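Local atomic coordinates of packaging enzyme P4 (Pseudomonas phage phi6, PDB entry 4BLO), a protein that hydrolyses nucleoside triphosphates as a hexameric RecA-like ATPase, probably to drive viral RNA into the procapsid during genome packaging. Residues 109-118 against 265-273; 117-127 against 247-257. All coordinates share one frame; numbering follows the deposited sequence.

Contact 1 of 2, residues 109-118 against 265-273; sequences THRWPSEGIY and TMFRTNKGR. With ADP (adenosine-5'-diphosphate), chain N.
Two backbone hydrogen bonds tie Tyr-118 and Gly-116 to the end of strand 261-269, on either side of the single bridge between Ile-117 and Thr-269. Tyr-118 N donates to Arg-268 O at 3.1 Å, and Asn-270 N donates to Gly-116 O at 2.8 Å, a more bent bond (137° at the hydrogen). Gly-116 takes the third position of the type II turn from Ser-114 to Ile-117, where its positive phi (72°) favours glycine.

Apolar packing gathers round Phe-267. Ser-114 sets its CB over one face of the ring, 3.7 Å from the centroid, a CH-pi contact that a small residue permits. Ile-117 adds its CD1 at 3.5 Å from Phe-267 CD1: with CG1 anti to the backbone N (chi1 -163°), the longer branch is carried toward the ring. Beyond the bridge, the Tyr-118 ring lies with one face over the peptide linking Thr-269 and Asn-270.

The hydroxyl of Thr-269 braces the type I turn from Thr-269 to Gly-272. Thr-269 OG1 donates to Gly-272 O at 2.6 Å, on a lone pair, while Thr-269 N bonds the same oxygen. Past this turn, Arg-273 NH1 hydrogen-bonds O1A (2.9 Å) and O5' of ADP, which is also hydrogen-bonded by Lys-132 NZ and by backbone amides, among them Gly-131 and Ser-133, of a neighbouring subunit.

The pairing joins the hairpin 109-118 to the beta hairpin 261-275 at the edge of the RecA-like sheet, and Arg-273 reaches a nucleotide site shared between subunits, as in hexameric P-loop ATPases.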
loop_
_atom_site.group_PDB
_atom_site.type_symbol
_atom_site.label_atom_id
_atom_site.label_comp_id
_atom_site.label_asym_id
_atom_site.label_seq_id
_atom_site.Cartn_x
_atom_site.Cartn_y
_atom_site.Cartn_z
ATOM N N THR L 109 27.461 27.031 22.546
ATOM C CA THR L 109 26.284 27.884 22.644
ATOM C C THR L 109 26.331 28.984 21.555
ATOM O O THR L 109 27.397 29.217 20.980
ATOM C CB THR L 109 26.113 28.437 24.074
ATOM O OG1 THR L 109 27.360 28.916 24.591
ATOM C CG2 THR L 109 25.518 27.415 25.017
ATOM N N HIS L 110 25.158 29.597 21.234
ATOM C CA HIS L 110 24.968 30.644 20.219
ATOM C C HIS L 110 24.024 31.750 20.744
ATOM O O HIS L 110 23.304 31.546 21.728
ATOM C CB HIS L 110 24.389 30.029 18.920
ATOM C CG HIS L 110 25.276 29.027 18.249
ATOM N ND1 HIS L 110 26.040 29.364 17.149
ATOM C CD2 HIS L 110 25.471 27.716 18.526
ATOM C CE1 HIS L 110 26.685 28.262 16.803
ATOM N NE2 HIS L 110 26.382 27.245 17.605
ATOM N N ARG L 111 24.027 32.918 20.090
ATOM C CA ARG L 111 23.136 34.023 20.453
ATOM C C ARG L 111 21.872 34.026 19.554
ATOM O O ARG L 111 20.895 34.718 19.868
ATOM C CB ARG L 111 23.867 35.364 20.343
ATOM C CG ARG L 111 24.708 35.703 21.560
ATOM C CD ARG L 111 25.434 37.027 21.397
ATOM N NE ARG L 111 26.729 36.861 20.733
ATOM C CZ ARG L 111 27.651 37.813 20.615
ATOM N NH1 ARG L 111 27.432 39.027 21.111
ATOM N NH2 ARG L 111 28.800 37.560 20.002
ATOM N N TRP L 112 21.906 33.242 18.454
ATOM C CA TRP L 112 20.857 33.125 17.450
ATOM C C TRP L 112 20.471 31.658 17.252
ATOM O O TRP L 112 21.374 30.822 17.229
ATOM C CB TRP L 112 21.368 33.729 16.130
ATOM C CG TRP L 112 20.371 33.803 15.006
ATOM C CD1 TRP L 112 19.571 34.861 14.697
ATOM C CD2 TRP L 112 20.132 32.806 13.992
ATOM N NE1 TRP L 112 18.841 34.589 13.560
ATOM C CE2 TRP L 112 19.157 33.329 13.113
ATOM C CE3 TRP L 112 20.647 31.526 13.743
ATOM C CZ2 TRP L 112 18.697 32.619 11.997
ATOM C CZ3 TRP L 112 20.200 30.831 12.632
ATOM C CH2 TRP L 112 19.240 31.376 11.773
ATOM N N PRO L 113 19.173 31.294 17.073
ATOM C CA PRO L 113 17.961 32.149 17.029
ATOM C C PRO L 113 17.505 32.662 18.400
ATOM O O PRO L 113 16.645 33.546 18.461
ATOM C CB PRO L 113 16.908 31.224 16.418
ATOM C CG PRO L 113 17.339 29.836 16.838
ATOM C CD PRO L 113 18.847 29.870 16.866
ATOM N N SER L 114 18.081 32.128 19.497
ATOM C CA SER L 114 17.769 32.560 20.858
ATOM C C SER L 114 19.040 32.620 21.711
ATOM O O SER L 114 20.005 31.922 21.415
ATOM C CB SER L 114 16.732 31.651 21.502
ATOM O OG SER L 114 16.424 32.100 22.812
ATOM N N GLU L 115 19.045 33.474 22.757
ATOM C CA GLU L 115 20.210 33.679 23.618
ATOM C C GLU L 115 20.590 32.429 24.395
ATOM O O GLU L 115 19.753 31.834 25.082
ATOM C CB GLU L 115 19.993 34.846 24.600
ATOM C CG GLU L 115 20.591 36.165 24.137
ATOM C CD GLU L 115 22.103 36.318 24.130
ATOM O OE1 GLU L 115 22.811 35.416 24.634
ATOM O OE2 GLU L 115 22.577 37.364 23.629
ATOM N N GLY L 116 21.865 32.068 24.268
ATOM C CA GLY L 116 22.486 30.939 24.949
ATOM C C GLY L 116 22.076 29.583 24.440
ATOM O O GLY L 116 22.312 28.588 25.121
ATOM N N ILE L 117 21.496 29.533 23.228
ATOM C CA ILE L 117 21.005 28.308 22.598
ATOM C C ILE L 117 22.169 27.336 22.280
ATOM O O ILE L 117 23.278 27.765 21.938
ATOM C CB ILE L 117 20.119 28.617 21.332
ATOM C CG1 ILE L 117 19.269 27.375 20.910
ATOM C CG2 ILE L 117 20.926 29.229 20.167
ATOM C CD1 ILE L 117 18.184 27.572 19.898
ATOM N N TYR L 118 21.884 26.027 22.389
ATOM C CA TYR L 118 22.852 24.985 22.065
ATOM C C TYR L 118 22.924 24.823 20.555
ATOM O O TYR L 118 22.017 25.269 19.850
ATOM C CB TYR L 118 22.505 23.641 22.756
ATOM C CG TYR L 118 22.660 23.644 24.265
ATOM C CD1 TYR L 118 23.765 24.240 24.875
ATOM C CD2 TYR L 118 21.750 22.981 25.080
ATOM C CE1 TYR L 118 23.915 24.241 26.258
ATOM C CE2 TYR L 118 21.904 22.954 26.469
ATOM C CZ TYR L 118 22.984 23.591 27.054
ATOM O OH TYR L 118 23.129 23.583 28.422
ATOM N N THR L 265 7.098 28.939 21.239
ATOM C CA THR L 265 8.540 28.710 21.108
ATOM C C THR L 265 9.076 27.756 22.160
ATOM O O THR L 265 8.501 27.594 23.235
ATOM C CB THR L 265 9.379 29.981 21.126
ATOM O OG1 THR L 265 9.195 30.716 22.342
ATOM C CG2 THR L 265 9.234 30.809 19.867
ATOM N N MET L 266 10.199 27.135 21.827
ATOM C CA MET L 266 10.950 26.222 22.669
ATOM C C MET L 266 12.401 26.325 22.263
ATOM O O MET L 266 12.716 26.161 21.077
ATOM C CB MET L 266 10.425 24.785 22.506
ATOM C CG MET L 266 11.045 23.761 23.430
ATOM S SD MET L 266 12.769 23.350 23.118
ATOM C CE MET L 266 12.681 22.735 21.444
ATOM N N PHE L 267 13.283 26.563 23.245
ATOM C CA PHE L 267 14.722 26.653 23.029
ATOM C C PHE L 267 15.461 26.030 24.193
ATOM O O PHE L 267 15.177 26.332 25.360
ATOM C CB PHE L 267 15.186 28.110 22.796
ATOM C CG PHE L 267 14.518 28.811 21.631
ATOM C CD1 PHE L 267 14.812 28.450 20.315
ATOM C CD2 PHE L 267 13.602 29.839 21.845
ATOM C CE1 PHE L 267 14.200 29.108 19.236
ATOM C CE2 PHE L 267 12.995 30.498 20.760
ATOM C CZ PHE L 267 13.299 30.127 19.467
ATOM N N ARG L 268 16.395 25.131 23.856
ATOM C CA ARG L 268 17.279 24.421 24.786
ATOM C C ARG L 268 18.542 25.253 24.920
ATOM O O ARG L 268 19.425 25.183 24.061
ATOM C CB ARG L 268 17.588 23.003 24.278
ATOM C CG ARG L 268 16.353 22.132 24.108
ATOM C CD ARG L 268 16.674 20.773 23.542
ATOM N NE ARG L 268 15.469 20.155 22.987
ATOM C CZ ARG L 268 14.667 19.315 23.637
ATOM N NH1 ARG L 268 14.955 18.935 24.877
ATOM N NH2 ARG L 268 13.591 18.825 23.042
ATOM N N THR L 269 18.585 26.109 25.960
ATOM C CA THR L 269 19.677 27.048 26.207
ATOM C C THR L 269 20.633 26.573 27.291
ATOM O O THR L 269 20.403 25.533 27.903
ATOM C CB THR L 269 19.104 28.424 26.619
ATOM O OG1 THR L 269 18.513 28.331 27.922
ATOM C CG2 THR L 269 18.118 28.990 25.604
ATOM N N ASN L 270 21.676 27.384 27.563
ATOM C CA ASN L 270 22.632 27.142 28.643
ATOM C C ASN L 270 21.964 27.465 30.005
ATOM O O ASN L 270 22.425 26.982 31.044
ATOM C CB ASN L 270 23.957 27.926 28.445
ATOM C CG ASN L 270 23.861 29.405 28.096
ATOM O OD1 ASN L 270 22.933 30.128 28.481
ATOM N ND2 ASN L 270 24.874 29.906 27.402
ATOM N N LYS L 271 20.853 28.250 29.981
ATOM C CA LYS L 271 20.051 28.627 31.157
ATOM C C LYS L 271 18.920 27.600 31.380
ATOM O O LYS L 271 18.161 27.723 32.342
ATOM C CB LYS L 271 19.458 30.051 31.012
ATOM C CG LYS L 271 20.460 31.150 30.687
ATOM C CD LYS L 271 20.816 31.925 31.925
ATOM C CE LYS L 271 21.664 33.121 31.594
ATOM N NZ LYS L 271 21.455 34.192 32.586
ATOM N N GLY L 272 18.820 26.622 30.474
ATOM C CA GLY L 272 17.826 25.550 30.510
ATOM C C GLY L 272 16.794 25.566 29.386
ATOM O O GLY L 272 16.809 26.476 28.544
ATOM N N ARG L 273 15.864 24.564 29.378
ATOM C CA ARG L 273 14.784 24.475 28.365
ATOM C C ARG L 273 13.736 25.556 28.630
ATOM O O ARG L 273 13.110 25.575 29.704
ATOM C CB ARG L 273 14.107 23.084 28.307
ATOM C CG ARG L 273 14.991 21.956 27.774
ATOM C CD ARG L 273 14.403 20.578 28.051
ATOM N NE ARG L 273 13.183 20.329 27.272
ATOM C CZ ARG L 273 12.341 19.317 27.481
ATOM N NH1 ARG L 273 12.560 18.446 28.461
ATOM N NH2 ARG L 273 11.261 19.180 26.723
HETATM P PB ADP N . 9.802 13.437 27.662
HETATM O O1B ADP N . 8.576 12.564 28.025
HETATM O O2B ADP N . 11.084 12.599 27.814
HETATM O O3B ADP N . 9.695 13.923 26.258
HETATM P PA ADP N . 11.049 15.297 29.554
HETATM O O1A ADP N . 12.279 15.525 28.657
HETATM O O2A ADP N . 11.385 14.342 30.641
HETATM O O3A ADP N . 9.863 14.689 28.660
HETATM O "O5'" ADP N . 10.574 16.664 30.184
HETATM C "C5'" ADP N . 9.211 16.835 30.607
HETATM C "C4'" ADP N . 9.036 18.163 31.293
HETATM O "O4'" ADP N . 9.287 19.233 30.355
HETATM C "C3'" ADP N . 7.617 18.397 31.797
HETATM O "O3'" ADP N . 7.447 17.818 33.086
HETATM C "C2'" ADP N . 7.499 19.922 31.761
HETATM O "O2'" ADP N . 8.013 20.536 32.938
HETATM C "C1'" ADP N . 8.335 20.270 30.524
HETATM N N9 ADP N . 7.561 20.433 29.290
HETATM C C8 ADP N . 7.497 19.569 28.223
HETATM N N7 ADP N . 6.713 19.964 27.255
HETATM C C5 ADP N . 6.215 21.187 27.712
HETATM C C6 ADP N . 5.311 22.108 27.154
HETATM N N6 ADP N . 4.728 21.956 25.962
HETATM N N1 ADP N . 5.017 23.216 27.879
HETATM C C2 ADP N . 5.600 23.379 29.071
HETATM N N3 ADP N . 6.471 22.578 29.693
HETATM C C4 ADP N . 6.739 21.480 28.958
#

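Contact 2 of 2, residues 117-127 against 247-257; sequences IYSGVTALMGA and VMASTVGAILC
Strands 120-126 and 253-257 run side by side in parallel, their short axes 8° apart and 4.2 Å at closest approach. The bonds follow the parallel ladder: Val-121 O receives Gly-253 N, Ala-123 N gives to Gly-253 O, Ile-255 N to Ala-123 O (2.9 Å, 176° at the hydrogen), Met-125 N to Ile-255 O, and Cys-257 N to Met-125 O. Gly-253 O takes a second bond from Thr-251 OG1 at 2.6 Å, on the opposite face of its plane from Ala-123 N, so the threonine hydroxyl secures the entry to the strand. The Thr-122 side chain lies against Gly-253, its OG1 3.6 Å from Gly-253 CA.

On one face of the sheet, Leu-124 CD1 touches both Ile-255 CG2 (3.8 Å) and Cys-257 SG (3.7 Å), and Thr-122 CG2 meets Ile-255 CD1. The other face carries Ala-123 and Met-125. Small Ala-123 leaves room for Val-247 CG1 at 3.8 Å, while Met-125 bends so that its CE meets Val-247 CG2 tip to tip at 3.6 Å. Before the ladder, Val-252 CG1, anti to the backbone N (chi1 162°), lies against Tyr-118 O and Ile-117 CG1, and CG2 against Ser-119 O and Gly-120 CA.

Strand 120-126 is thus a central strand leading into the P-loop, flanked by strands 226-231 and 253-258; helix 208-222 touches Val-121 and Val-247, and Val-247, in the C-terminal part of helix 240-248, packs on the face of Ala-123 and Met-125.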
loop_
_atom_site.group_PDB
_atom_site.type_symbol
_atom_site.label_atom_id
_atom_site.label_comp_id
_atom_site.label_asym_id
_atom_site.label_seq_id
_atom_site.Cartn_x
_atom_site.Cartn_y
_atom_site.Cartn_z
ATOM N N ILE L 117 21.496 29.533 23.228
ATOM C CA ILE L 117 21.005 28.308 22.598
ATOM C C ILE L 117 22.169 27.336 22.280
ATOM O O ILE L 117 23.278 27.765 21.938
ATOM C CB ILE L 117 20.119 28.617 21.332
ATOM C CG1 ILE L 117 19.269 27.375 20.910
ATOM C CG2 ILE L 117 20.926 29.229 20.167
ATOM C CD1 ILE L 117 18.184 27.572 19.898
ATOM N N TYR L 118 21.884 26.027 22.389
ATOM C CA TYR L 118 22.852 24.985 22.065
ATOM C C TYR L 118 22.924 24.823 20.555
ATOM O O TYR L 118 22.017 25.269 19.850
ATOM C CB TYR L 118 22.505 23.641 22.756
ATOM C CG TYR L 118 22.660 23.644 24.265
ATOM C CD1 TYR L 118 23.765 24.240 24.875
ATOM C CD2 TYR L 118 21.750 22.981 25.080
ATOM C CE1 TYR L 118 23.915 24.241 26.258
ATOM C CE2 TYR L 118 21.904 22.954 26.469
ATOM C CZ TYR L 118 22.984 23.591 27.054
ATOM O OH TYR L 118 23.129 23.583 28.422
ATOM N N SER L 119 24.013 24.239 20.049
ATOM C CA SER L 119 24.142 23.972 18.619
ATOM C C SER L 119 23.175 22.849 18.246
ATOM O O SER L 119 22.962 21.924 19.038
ATOM C CB SER L 119 25.577 23.598 18.270
ATOM O OG SER L 119 26.463 24.653 18.600
ATOM N N GLY L 120 22.549 22.981 17.085
ATOM C CA GLY L 120 21.570 22.019 16.592
ATOM C C GLY L 120 20.652 22.630 15.561
ATOM O O GLY L 120 21.048 23.554 14.841
ATOM N N VAL L 121 19.411 22.139 15.493
ATOM C CA VAL L 121 18.454 22.686 14.541
ATOM C C VAL L 121 17.230 23.257 15.278
ATOM O O VAL L 121 16.845 22.790 16.354
ATOM C CB VAL L 121 18.080 21.701 13.395
ATOM C CG1 VAL L 121 16.929 20.769 13.763
ATOM C CG2 VAL L 121 17.769 22.463 12.117
ATOM N N THR L 122 16.703 24.337 14.711
ATOM C CA THR L 122 15.513 25.043 15.156
ATOM C C THR L 122 14.501 24.859 14.028
ATOM O O THR L 122 14.892 24.921 12.860
ATOM C CB THR L 122 15.853 26.483 15.514
ATOM O OG1 THR L 122 16.845 26.473 16.549
ATOM C CG2 THR L 122 14.630 27.288 15.950
ATOM N N ALA L 123 13.232 24.532 14.367
ATOM C CA ALA L 123 12.215 24.274 13.351
ATOM C C ALA L 123 11.128 25.316 13.393
ATOM O O ALA L 123 10.397 25.433 14.372
ATOM C CB ALA L 123 11.624 22.870 13.509
ATOM N N LEU L 124 11.032 26.080 12.315
ATOM C CA LEU L 124 10.052 27.143 12.184
ATOM C C LEU L 124 8.821 26.574 11.490
ATOM O O LEU L 124 8.800 26.423 10.273
ATOM C CB LEU L 124 10.674 28.351 11.447
ATOM C CG LEU L 124 9.851 29.584 11.108
ATOM C CD1 LEU L 124 9.440 30.328 12.341
ATOM C CD2 LEU L 124 10.643 30.470 10.197
ATOM N N MET L 125 7.806 26.229 12.321
ATOM C CA MET L 125 6.514 25.629 11.978
ATOM C C MET L 125 5.422 26.664 11.702
ATOM O O MET L 125 5.527 27.818 12.112
ATOM C CB MET L 125 6.052 24.729 13.140
ATOM C CG MET L 125 6.679 23.354 13.137
ATOM S SD MET L 125 5.374 22.120 13.167
ATOM C CE MET L 125 6.088 20.880 12.152
ATOM N N GLY L 126 4.354 26.193 11.075
ATOM C CA GLY L 126 3.170 26.984 10.772
ATOM C C GLY L 126 2.412 26.510 9.560
ATOM O O GLY L 126 3.006 25.976 8.619
ATOM N N ALA L 127 1.082 26.738 9.552
ATOM C CA ALA L 127 0.184 26.452 8.428
ATOM C C ALA L 127 0.591 27.349 7.254
ATOM O O ALA L 127 1.424 28.227 7.461
ATOM C CB ALA L 127 -1.260 26.720 8.839
ATOM N N VAL L 247 7.524 17.793 17.423
ATOM C CA VAL L 247 8.719 18.401 16.820
ATOM C C VAL L 247 9.586 19.019 17.923
ATOM O O VAL L 247 10.821 18.923 17.870
ATOM C CB VAL L 247 8.353 19.417 15.705
ATOM C CG1 VAL L 247 9.562 20.257 15.302
ATOM C CG2 VAL L 247 7.774 18.701 14.478
ATOM N N MET L 248 8.943 19.604 18.942
ATOM C CA MET L 248 9.626 20.189 20.097
ATOM C C MET L 248 10.553 19.157 20.777
ATOM O O MET L 248 11.643 19.510 21.214
ATOM C CB MET L 248 8.573 20.673 21.089
ATOM C CG MET L 248 8.347 22.158 21.118
ATOM S SD MET L 248 6.874 22.350 22.151
ATOM C CE MET L 248 7.088 23.985 22.779
ATOM N N ALA L 249 10.119 17.885 20.839
ATOM C CA ALA L 249 10.834 16.742 21.425
ATOM C C ALA L 249 11.928 16.182 20.479
ATOM O O ALA L 249 12.684 15.290 20.876
ATOM C CB ALA L 249 9.835 15.644 21.768
ATOM N N SER L 250 12.014 16.726 19.242
ATOM C CA SER L 250 12.950 16.289 18.210
ATOM C C SER L 250 13.956 17.375 17.774
ATOM O O SER L 250 14.837 17.074 16.964
ATOM C CB SER L 250 12.165 15.809 16.991
ATOM O OG SER L 250 11.274 14.764 17.342
ATOM N N THR L 251 13.844 18.624 18.283
ATOM C CA THR L 251 14.775 19.692 17.900
ATOM C C THR L 251 15.283 20.484 19.129
ATOM O O THR L 251 14.638 20.463 20.183
ATOM C CB THR L 251 14.121 20.662 16.883
ATOM O OG1 THR L 251 13.066 21.393 17.521
ATOM C CG2 THR L 251 13.656 19.976 15.583
ATOM N N VAL L 252 16.430 21.197 18.967
ATOM C CA VAL L 252 17.092 22.063 19.953
ATOM C C VAL L 252 16.275 23.391 20.100
ATOM O O VAL L 252 16.329 24.070 21.144
ATOM C CB VAL L 252 18.575 22.297 19.499
ATOM C CG1 VAL L 252 19.221 23.504 20.174
ATOM C CG2 VAL L 252 19.420 21.042 19.727
ATOM N N GLY L 253 15.542 23.721 19.032
ATOM C CA GLY L 253 14.698 24.901 18.919
ATOM C C GLY L 253 13.457 24.660 18.078
ATOM O O GLY L 253 13.479 23.922 17.083
ATOM N N ALA L 254 12.348 25.264 18.491
ATOM C CA ALA L 254 11.095 25.152 17.761
ATOM C C ALA L 254 10.295 26.423 17.943
ATOM O O ALA L 254 10.212 26.954 19.052
ATOM C CB ALA L 254 10.305 23.932 18.228
ATOM N N ILE L 255 9.743 26.919 16.826
ATOM C CA ILE L 255 8.910 28.118 16.726
ATOM C C ILE L 255 7.638 27.787 15.966
ATOM O O ILE L 255 7.721 27.253 14.856
ATOM C CB ILE L 255 9.641 29.304 16.030
ATOM C CG1 ILE L 255 11.045 29.578 16.610
ATOM C CG2 ILE L 255 8.771 30.561 16.039
ATOM C CD1 ILE L 255 12.030 30.170 15.597
ATOM N N LEU L 256 6.470 28.128 16.543
ATOM C CA LEU L 256 5.187 27.970 15.879
ATOM C C LEU L 256 4.702 29.343 15.427
ATOM O O LEU L 256 4.809 30.311 16.174
ATOM C CB LEU L 256 4.134 27.264 16.768
ATOM C CG LEU L 256 2.731 26.976 16.102
ATOM C CD1 LEU L 256 2.826 25.969 14.954
ATOM C CD2 LEU L 256 1.694 26.542 17.122
ATOM N N CYS L 257 4.202 29.420 14.196
ATOM C CA CYS L 257 3.641 30.624 13.594
ATOM C C CYS L 257 2.178 30.434 13.338
ATOM O O CYS L 257 1.733 29.375 12.892
ATOM C CB CYS L 257 4.364 30.993 12.307
ATOM S SG CYS L 257 6.015 31.669 12.557
#

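How the contacts relate
Contact 2 is core: most of its residues are buried, and a regular ladder of backbone bonds with aliphatic packing on both faces joins two central strands of the sheet. Contact 1 lies farther out, partly exposed, where one bridge, turns, aromatic rings and hydroxyls take over from the ladder. Ile-117 and Tyr-118 belong to both: Ile-117 packs on Phe-267 and on Val-252. Strands 253-258 and 261-269 follow one another and pair antiparallel, Ala-254 N hydrogen-bonding Met-266 O, while Arg-268 NH2 of contact 1 hydrogen-bonds Met-248 O of contact 2. Each reaches a different ADP: contact 1, through Arg-273, that of a neighbouring subunit's P-loop; contact 2, through Ala-127, that at its own.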